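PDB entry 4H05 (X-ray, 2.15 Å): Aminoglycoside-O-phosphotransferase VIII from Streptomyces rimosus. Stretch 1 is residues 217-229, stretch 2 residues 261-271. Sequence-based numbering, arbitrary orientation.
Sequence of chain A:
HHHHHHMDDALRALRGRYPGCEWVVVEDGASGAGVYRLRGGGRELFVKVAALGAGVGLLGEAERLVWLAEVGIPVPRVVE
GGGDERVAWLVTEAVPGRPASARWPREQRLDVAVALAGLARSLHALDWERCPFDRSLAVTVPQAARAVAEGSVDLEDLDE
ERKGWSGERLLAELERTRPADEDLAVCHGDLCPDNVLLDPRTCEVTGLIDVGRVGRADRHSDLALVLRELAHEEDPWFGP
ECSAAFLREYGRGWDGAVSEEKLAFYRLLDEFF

Stretch 1 217-229: ADRHSDLALVLRE
Stretch 2, residues 261-271: EKLAFYRLLDE

Residues 217-218 end a strand; a turn leads into a helix that continues beyond 229. Most of the second stretch is helical, continuing a helix that begins before 261. The axes approach to 8.0 Å and cross at -80°. Ala224 CA lies 4.5 Å from Leu263 CA. Ser221 CA and Tyr266 CA are 5.3 Å apart.

Asp218 is t (chi1 -161°, chi2 -68°). Its side chain caps His220 N, and its OD2 forms a salt bridge with Lys262 NZ at 3.0 Å. Lys262 is m, then t throughout; this extended chain crosses the His220 ring (chi1 m), with Lys262 CD 3.8 Å from the ring centroid, over the face. Ser221 is p, which lets its OG donate to Asp218 O at 2.5 Å.

Leu263 (chi1 -87°, chi2 13°) points sideways from CA, but its end fits among His220, Leu223, Ala224 and Leu227. Ala224 CB packs 3.6 Å from Tyr266 CB. Tyr266 is m (chi2 -73°), with Ser221 N over one ring face. One water links Tyr266 OH to Asp218 OD2, another to Asp218 N.

Arg228 (chi1 t, chi2 -115°, chi3 m, chi4 150°) brings NH2 to Asp270 OD2 at 2.8 Å, a salt bridge at the guanidinium edge. Asp270 is t, chi2 45°. Arg228 NH1 also bridges Glu229 OE2 at 3.0 Å.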

ATOM      1  N   ALA A 217      -4.525   7.914 -10.283  1.00 20.77           N
ATOM      2  CA  ALA A 217      -5.493   8.453  -9.363  1.00 23.24           C
ATOM      3  C   ALA A 217      -5.034   9.850  -8.924  1.00 25.11           C
ATOM      4  O   ALA A 217      -3.962  10.320  -9.276  1.00 22.12           O
ATOM      5  CB  ALA A 217      -5.644   7.572  -8.130  1.00 23.13           C
ATOM      6  N   ASP A 218      -5.887  10.539  -8.211  1.00 24.03           N
ATOM      7  CA  ASP A 218      -5.473  11.831  -7.671  1.00 24.10           C
ATOM      8  C   ASP A 218      -4.324  11.599  -6.794  1.00 21.67           C
ATOM      9  O   ASP A 218      -4.428  10.797  -5.874  1.00 22.46           O
ATOM     10  CB  ASP A 218      -6.586  12.411  -6.795  1.00 27.00           C
ATOM     11  CG  ASP A 218      -6.443  13.909  -6.587  1.00 27.49           C
ATOM     12  OD1 ASP A 218      -5.484  14.276  -5.903  1.00 32.15           O
ATOM     13  OD2 ASP A 218      -7.298  14.682  -7.108  1.00 29.74           O
ATOM     14  N   ARG A 219      -3.255  12.338  -6.989  1.00 23.23           N
ATOM     15  CA  ARG A 219      -2.167  12.320  -6.019  1.00 23.54           C
ATOM     16  C   ARG A 219      -2.624  12.391  -4.583  1.00 23.39           C
ATOM     17  O   ARG A 219      -1.928  11.833  -3.705  1.00 28.11           O
ATOM     18  CB  ARG A 219      -1.173  13.464  -6.270  1.00 25.00           C
ATOM     19  CG  ARG A 219      -1.739  14.868  -5.929  1.00 27.23           C
ATOM     20  CD  ARG A 219      -0.873  16.008  -6.373  1.00 30.21           C
ATOM     21  NE  ARG A 219      -0.766  16.067  -7.808  1.00 33.10           N
ATOM     22  CZ  ARG A 219       0.344  15.882  -8.521  1.00 34.04           C
ATOM     23  NH1 ARG A 219       1.512  15.610  -7.972  1.00 37.49           N
ATOM     24  NH2 ARG A 219       0.259  15.978  -9.827  1.00 38.38           N
ATOM     25  N   HIS A 220      -3.732  13.066  -4.274  1.00 23.59           N
ATOM     26  CA  HIS A 220      -4.210  13.088  -2.859  1.00 22.18           C
ATOM     27  C   HIS A 220      -4.549  11.709  -2.361  1.00 22.64           C
ATOM     28  O   HIS A 220      -4.607  11.433  -1.142  1.00 22.58           O
ATOM     29  CB  HIS A 220      -5.358  14.108  -2.662  1.00 23.45           C
ATOM     30  CG  HIS A 220      -4.929  15.540  -2.881  1.00 22.92           C
ATOM     31  ND1 HIS A 220      -4.629  16.376  -1.845  1.00 28.54           N
ATOM     32  CD2 HIS A 220      -4.657  16.235  -4.018  1.00 22.30           C
ATOM     33  CE1 HIS A 220      -4.192  17.546  -2.333  1.00 24.87           C
ATOM     34  NE2 HIS A 220      -4.260  17.480  -3.652  1.00 26.63           N
ATOM     35  N   SER A 221      -4.742  10.751  -3.256  1.00 22.23           N
ATOM     36  CA  SER A 221      -4.965   9.379  -2.726  1.00 22.40           C
ATOM     37  C   SER A 221      -3.748   8.855  -1.975  1.00 21.31           C
ATOM     38  O   SER A 221      -3.870   7.914  -1.176  1.00 21.14           O
ATOM     39  CB  SER A 221      -5.268   8.393  -3.881  1.00 24.12           C
ATOM     40  OG  SER A 221      -4.225   8.498  -4.845  1.00 27.16           O
ATOM     41  N   ASP A 222      -2.558   9.332  -2.342  1.00 20.06           N
ATOM     42  CA  ASP A 222      -1.316   8.931  -1.656  1.00 21.54           C
ATOM     43  C   ASP A 222      -1.031   9.836  -0.460  1.00 22.71           C
ATOM     44  O   ASP A 222      -0.684   9.361   0.668  1.00 19.99           O
ATOM     45  CB  ASP A 222      -0.124   8.903  -2.603  1.00 21.57           C
ATOM     46  CG  ASP A 222      -0.035   7.634  -3.451  1.00 22.25           C
ATOM     47  OD1 ASP A 222      -0.721   6.644  -3.197  1.00 19.31           O
ATOM     48  OD2 ASP A 222       0.708   7.686  -4.437  1.00 22.43           O
ATOM     49  N   LEU A 223      -1.216  11.143  -0.688  1.00 25.34           N
ATOM     50  CA  LEU A 223      -1.004  12.131   0.375  1.00 26.66           C
ATOM     51  C   LEU A 223      -1.862  11.877   1.610  1.00 28.95           C
ATOM     52  O   LEU A 223      -1.397  12.065   2.737  1.00 31.64           O
ATOM     53  CB  LEU A 223      -1.257  13.527  -0.171  1.00 27.33           C
ATOM     54  CG  LEU A 223      -0.222  14.002  -1.204  1.00 27.99           C
ATOM     55  CD1 LEU A 223      -0.576  15.310  -1.896  1.00 29.23           C
ATOM     56  CD2 LEU A 223       1.141  14.060  -0.525  1.00 25.18           C
ATOM     57  N   ALA A 224      -3.130  11.487   1.387  1.00 30.60           N
ATOM     58  CA  ALA A 224      -4.097  11.311   2.444  1.00 25.65           C
ATOM     59  C   ALA A 224      -3.588  10.263   3.389  1.00 28.72           C
ATOM     60  O   ALA A 224      -3.594  10.455   4.616  1.00 24.62           O
ATOM     61  CB  ALA A 224      -5.487  10.926   1.879  1.00 24.65           C
ATOM     62  N   LEU A 225      -3.116   9.131   2.840  1.00 27.05           N
ATOM     63  CA  LEU A 225      -2.863   8.020   3.717  1.00 27.44           C
ATOM     64  C   LEU A 225      -1.540   8.198   4.375  1.00 26.93           C
ATOM     65  O   LEU A 225      -1.388   7.881   5.493  1.00 28.36           O
ATOM     66  CB  LEU A 225      -2.873   6.660   3.008  1.00 25.91           C
ATOM     67  CG  LEU A 225      -4.031   6.236   2.088  1.00 28.35           C
ATOM     68  CD1 LEU A 225      -4.114   4.711   2.020  1.00 25.49           C
ATOM     69  CD2 LEU A 225      -5.357   6.922   2.334  1.00 25.39           C
ATOM     70  N   VAL A 226      -0.542   8.639   3.654  1.00 30.31           N
ATOM     71  CA  VAL A 226       0.708   8.907   4.296  1.00 30.21           C
ATOM     72  C   VAL A 226       0.530   9.904   5.403  1.00 29.19           C
ATOM     73  O   VAL A 226       1.187   9.756   6.445  1.00 26.76           O
ATOM     74  CB  VAL A 226       1.803   9.433   3.317  1.00 30.51           C
ATOM     75  CG1 VAL A 226       2.389  10.711   3.851  1.00 35.78           C
ATOM     76  CG2 VAL A 226       2.866   8.420   3.288  1.00 34.72           C
ATOM     77  N   LEU A 227      -0.299  10.954   5.197  1.00 32.17           N
ATOM     78  CA  LEU A 227      -0.408  12.027   6.249  1.00 31.46           C
ATOM     79  C   LEU A 227      -1.253  11.582   7.417  1.00 32.53           C
ATOM     80  O   LEU A 227      -1.025  11.977   8.554  1.00 32.49           O
ATOM     81  CB  LEU A 227      -0.926  13.346   5.687  1.00 32.75           C
ATOM     82  CG  LEU A 227       0.051  14.055   4.750  1.00 30.16           C
ATOM     83  CD1 LEU A 227      -0.760  14.968   3.861  1.00 29.21           C
ATOM     84  CD2 LEU A 227       1.196  14.848   5.456  1.00 32.29           C
ATOM     85  N   ARG A 228      -2.220  10.701   7.162  1.00 35.83           N
ATOM     86  CA  ARG A 228      -2.996  10.140   8.249  1.00 35.21           C
ATOM     87  C   ARG A 228      -2.094   9.317   9.141  1.00 36.00           C
ATOM     88  O   ARG A 228      -2.316   9.278  10.337  1.00 34.61           O
ATOM     89  CB  ARG A 228      -4.148   9.264   7.720  1.00 35.03           C
ATOM     90  CG  ARG A 228      -4.918   8.498   8.792  1.00 34.46           C
ATOM     91  CD  ARG A 228      -4.689   6.985   8.547  1.00 41.79           C
ATOM     92  NE  ARG A 228      -5.560   6.512   7.510  1.00 37.46           N
ATOM     93  CZ  ARG A 228      -5.376   5.513   6.623  1.00 34.41           C
ATOM     94  NH1 ARG A 228      -4.301   4.700   6.537  1.00 30.91           N
ATOM     95  NH2 ARG A 228      -6.384   5.322   5.769  1.00 29.52           N
ATOM     96  N   GLU A 229      -1.114   8.609   8.575  1.00 31.90           N
ATOM     97  CA  GLU A 229      -0.174   7.817   9.392  1.00 32.01           C
ATOM     98  C   GLU A 229       0.896   8.734  10.041  1.00 33.43           C
ATOM     99  O   GLU A 229       1.052   8.705  11.229  1.00 34.75           O
ATOM    100  CB  GLU A 229       0.467   6.734   8.583  1.00 29.88           C
ATOM    101  CG  GLU A 229      -0.508   5.672   8.091  1.00 31.26           C
ATOM    102  CD  GLU A 229      -1.384   5.135   9.209  1.00 38.59           C
ATOM    103  OE1 GLU A 229      -0.876   4.673  10.268  1.00 36.51           O
ATOM    104  OE2 GLU A 229      -2.602   5.130   9.032  1.00 43.04           O
ATOM    105  N   GLU A 261      -9.776  19.042   1.831  1.00 25.49           N
ATOM    106  CA  GLU A 261     -11.021  18.374   1.457  1.00 34.02           C
ATOM    107  C   GLU A 261     -10.738  17.045   0.689  1.00 31.72           C
ATOM    108  O   GLU A 261     -11.376  16.012   0.968  1.00 38.09           O
ATOM    109  CB  GLU A 261     -11.921  19.284   0.617  1.00 33.09           C
ATOM    110  CG  GLU A 261     -12.375  20.617   1.282  1.00 42.89           C
ATOM    111  CD  GLU A 261     -11.406  21.849   1.114  1.00 44.64           C
ATOM    112  OE1 GLU A 261     -11.865  22.955   1.480  1.00 40.53           O
ATOM    113  OE2 GLU A 261     -10.209  21.759   0.658  1.00 48.69           O
ATOM    114  N   LYS A 262      -9.803  17.085  -0.253  1.00 28.89           N
ATOM    115  CA  LYS A 262      -9.318  15.855  -0.991  1.00 31.24           C
ATOM    116  C   LYS A 262      -8.693  14.868   0.006  1.00 29.90           C
ATOM    117  O   LYS A 262      -8.924  13.673   0.017  1.00 30.47           O
ATOM    118  CB  LYS A 262      -8.363  16.246  -2.129  1.00 31.57           C
ATOM    119  CG  LYS A 262      -9.042  16.865  -3.364  1.00 32.17           C
ATOM    120  CD  LYS A 262      -8.025  17.380  -4.363  1.00 34.57           C
ATOM    121  CE  LYS A 262      -8.497  17.457  -5.826  1.00 38.00           C
ATOM    122  NZ  LYS A 262      -7.368  17.655  -6.829  1.00 39.81           N
ATOM    123  N   LEU A 263      -7.939  15.354   0.939  1.00 30.32           N
ATOM    124  CA  LEU A 263      -7.385  14.399   1.914  1.00 27.39           C
ATOM    125  C   LEU A 263      -8.507  13.737   2.675  1.00 26.61           C
ATOM    126  O   LEU A 263      -8.490  12.523   2.960  1.00 28.61           O
ATOM    127  CB  LEU A 263      -6.488  15.127   2.911  1.00 24.74           C
ATOM    128  CG  LEU A 263      -5.013  15.422   2.715  1.00 28.30           C
ATOM    129  CD1 LEU A 263      -4.531  15.217   1.314  1.00 27.05           C
ATOM    130  CD2 LEU A 263      -4.561  16.744   3.368  1.00 24.01           C
ATOM    131  N   ALA A 264      -9.457  14.544   3.116  1.00 26.87           N
ATOM    132  CA  ALA A 264     -10.596  13.995   3.848  1.00 26.70           C
ATOM    133  C   ALA A 264     -11.301  12.929   3.010  1.00 24.45           C
ATOM    134  O   ALA A 264     -11.551  11.824   3.505  1.00 24.38           O
ATOM    135  CB  ALA A 264     -11.532  15.091   4.350  1.00 26.97           C
ATOM    136  N   PHE A 265     -11.452  13.213   1.719  1.00 25.83           N
ATOM    137  CA  PHE A 265     -12.129  12.322   0.820  1.00 27.25           C
ATOM    138  C   PHE A 265     -11.344  11.052   0.648  1.00 25.81           C
ATOM    139  O   PHE A 265     -11.903   9.993   0.722  1.00 29.77           O
ATOM    140  CB  PHE A 265     -12.378  12.924  -0.548  1.00 28.90           C
ATOM    141  CG  PHE A 265     -13.060  11.952  -1.473  1.00 27.84           C
ATOM    142  CD1 PHE A 265     -14.419  11.740  -1.394  1.00 27.17           C
ATOM    143  CD2 PHE A 265     -12.326  11.183  -2.347  1.00 27.99           C
ATOM    144  CE1 PHE A 265     -15.045  10.820  -2.192  1.00 27.38           C
ATOM    145  CE2 PHE A 265     -12.922  10.279  -3.176  1.00 27.45           C
ATOM    146  CZ  PHE A 265     -14.295  10.070  -3.098  1.00 28.00           C
ATOM    147  N   TYR A 266     -10.037  11.132   0.528  1.00 25.50           N
ATOM    148  CA  TYR A 266      -9.261   9.913   0.271  1.00 23.20           C
ATOM    149  C   TYR A 266      -8.999   9.127   1.533  1.00 23.86           C
ATOM    150  O   TYR A 266      -8.842   7.907   1.488  1.00 23.52           O
ATOM    151  CB  TYR A 266      -7.997  10.219  -0.600  1.00 22.46           C
ATOM    152  CG  TYR A 266      -8.375  10.552  -2.056  1.00 22.27           C
ATOM    153  CD1 TYR A 266      -8.811   9.547  -2.919  1.00 22.39           C
ATOM    154  CD2 TYR A 266      -8.344  11.838  -2.543  1.00 24.47           C
ATOM    155  CE1 TYR A 266      -9.204   9.819  -4.187  1.00 21.72           C
ATOM    156  CE2 TYR A 266      -8.745  12.126  -3.867  1.00 25.25           C
ATOM    157  CZ  TYR A 266      -9.227  11.100  -4.627  1.00 24.22           C
ATOM    158  OH  TYR A 266      -9.644  11.318  -5.849  1.00 28.30           O
ATOM    159  N   ARG A 267      -9.091   9.771   2.697  1.00 22.92           N
ATOM    160  CA  ARG A 267      -9.132   9.036   3.945  1.00 23.88           C
ATOM    161  C   ARG A 267     -10.443   8.247   4.075  1.00 24.88           C
ATOM    162  O   ARG A 267     -10.434   7.148   4.622  1.00 27.54           O
ATOM    163  CB  ARG A 267      -8.994   9.954   5.198  1.00 27.92           C
ATOM    164  CG  ARG A 267      -7.590  10.395   5.652  1.00 31.08           C
ATOM    165  CD  ARG A 267      -7.601  11.024   7.101  1.00 33.46           C
ATOM    166  NE  ARG A 267      -7.352  12.403   6.793  1.00 48.14           N
ATOM    167  CZ  ARG A 267      -8.172  13.436   6.849  1.00 43.37           C
ATOM    168  NH1 ARG A 267      -9.335  13.404   7.442  1.00 40.87           N
ATOM    169  NH2 ARG A 267      -7.727  14.562   6.320  1.00 45.82           N
ATOM    170  N   LEU A 268     -11.555   8.843   3.651  1.00 24.79           N
ATOM    171  CA  LEU A 268     -12.865   8.197   3.689  1.00 25.39           C
ATOM    172  C   LEU A 268     -12.942   7.060   2.680  1.00 27.66           C
ATOM    173  O   LEU A 268     -13.359   5.912   2.995  1.00 26.48           O
ATOM    174  CB  LEU A 268     -13.988   9.229   3.403  1.00 24.76           C
ATOM    175  CG  LEU A 268     -15.357   8.647   3.135  1.00 26.33           C
ATOM    176  CD1 LEU A 268     -15.932   7.890   4.359  1.00 24.26           C
ATOM    177  CD2 LEU A 268     -16.273   9.791   2.597  1.00 29.55           C
ATOM    178  N   LEU A 269     -12.477   7.333   1.473  1.00 26.83           N
ATOM    179  CA  LEU A 269     -12.410   6.200   0.506  1.00 27.72           C
ATOM    180  C   LEU A 269     -11.720   4.954   1.049  1.00 26.88           C
ATOM    181  O   LEU A 269     -12.140   3.787   0.789  1.00 24.16           O
ATOM    182  CB  LEU A 269     -11.749   6.666  -0.793  1.00 26.85           C
ATOM    183  CG  LEU A 269     -11.633   5.627  -1.907  1.00 28.21           C
ATOM    184  CD1 LEU A 269     -13.043   5.191  -2.343  1.00 25.64           C
ATOM    185  CD2 LEU A 269     -10.767   6.177  -3.070  1.00 23.98           C
ATOM    186  N   ASP A 270     -10.667   5.199   1.799  1.00 24.61           N
ATOM    187  CA  ASP A 270      -9.844   4.122   2.246  1.00 26.83           C
ATOM    188  C   ASP A 270     -10.528   3.277   3.306  1.00 29.08           C
ATOM    189  O   ASP A 270     -10.153   2.137   3.500  1.00 24.57           O
ATOM    190  CB  ASP A 270      -8.480   4.609   2.758  1.00 26.04           C
ATOM    191  CG  ASP A 270      -7.422   3.471   2.814  1.00 29.28           C
ATOM    192  OD1 ASP A 270      -7.295   2.660   1.856  1.00 27.77           O
ATOM    193  OD2 ASP A 270      -6.738   3.333   3.841  1.00 30.97           O
ATOM    194  N   GLU A 271     -11.519   3.826   3.992  1.00 31.57           N
ATOM    195  CA  GLU A 271     -12.235   3.056   4.967  1.00 33.53           C
ATOM    196  C   GLU A 271     -12.961   1.886   4.326  1.00 33.77           C
ATOM    197  O   GLU A 271     -13.369   0.973   5.021  1.00 35.70           O
ATOM    198  CB  GLU A 271     -13.292   3.930   5.610  1.00 35.22           C
ATOM    199  CG  GLU A 271     -12.758   5.233   6.229  1.00 35.61           C
ATOM    200  CD  GLU A 271     -12.682   5.114   7.707  1.00 38.48           C
ATOM    201  OE1 GLU A 271     -12.291   3.996   8.125  1.00 41.10           O
ATOM    202  OE2 GLU A 271     -13.039   6.088   8.415  1.00 33.68           O
TER
HETATM  203  O   HOH W   1      -9.710  13.975  -6.594  1.00 27.01           O
HETATM  204  O   HOH W   2      -8.491   9.562  -7.785  1.00 30.29           O
HETATM  205  O   HOH W   3      -4.609  12.684   5.553  1.00 27.98           O
HETATM  206  O   HOH W   4      -8.629   6.273   6.541  1.00 20.29           O
HETATM  207  O   HOH W   5      -4.290   2.113   4.349  1.00 26.00           O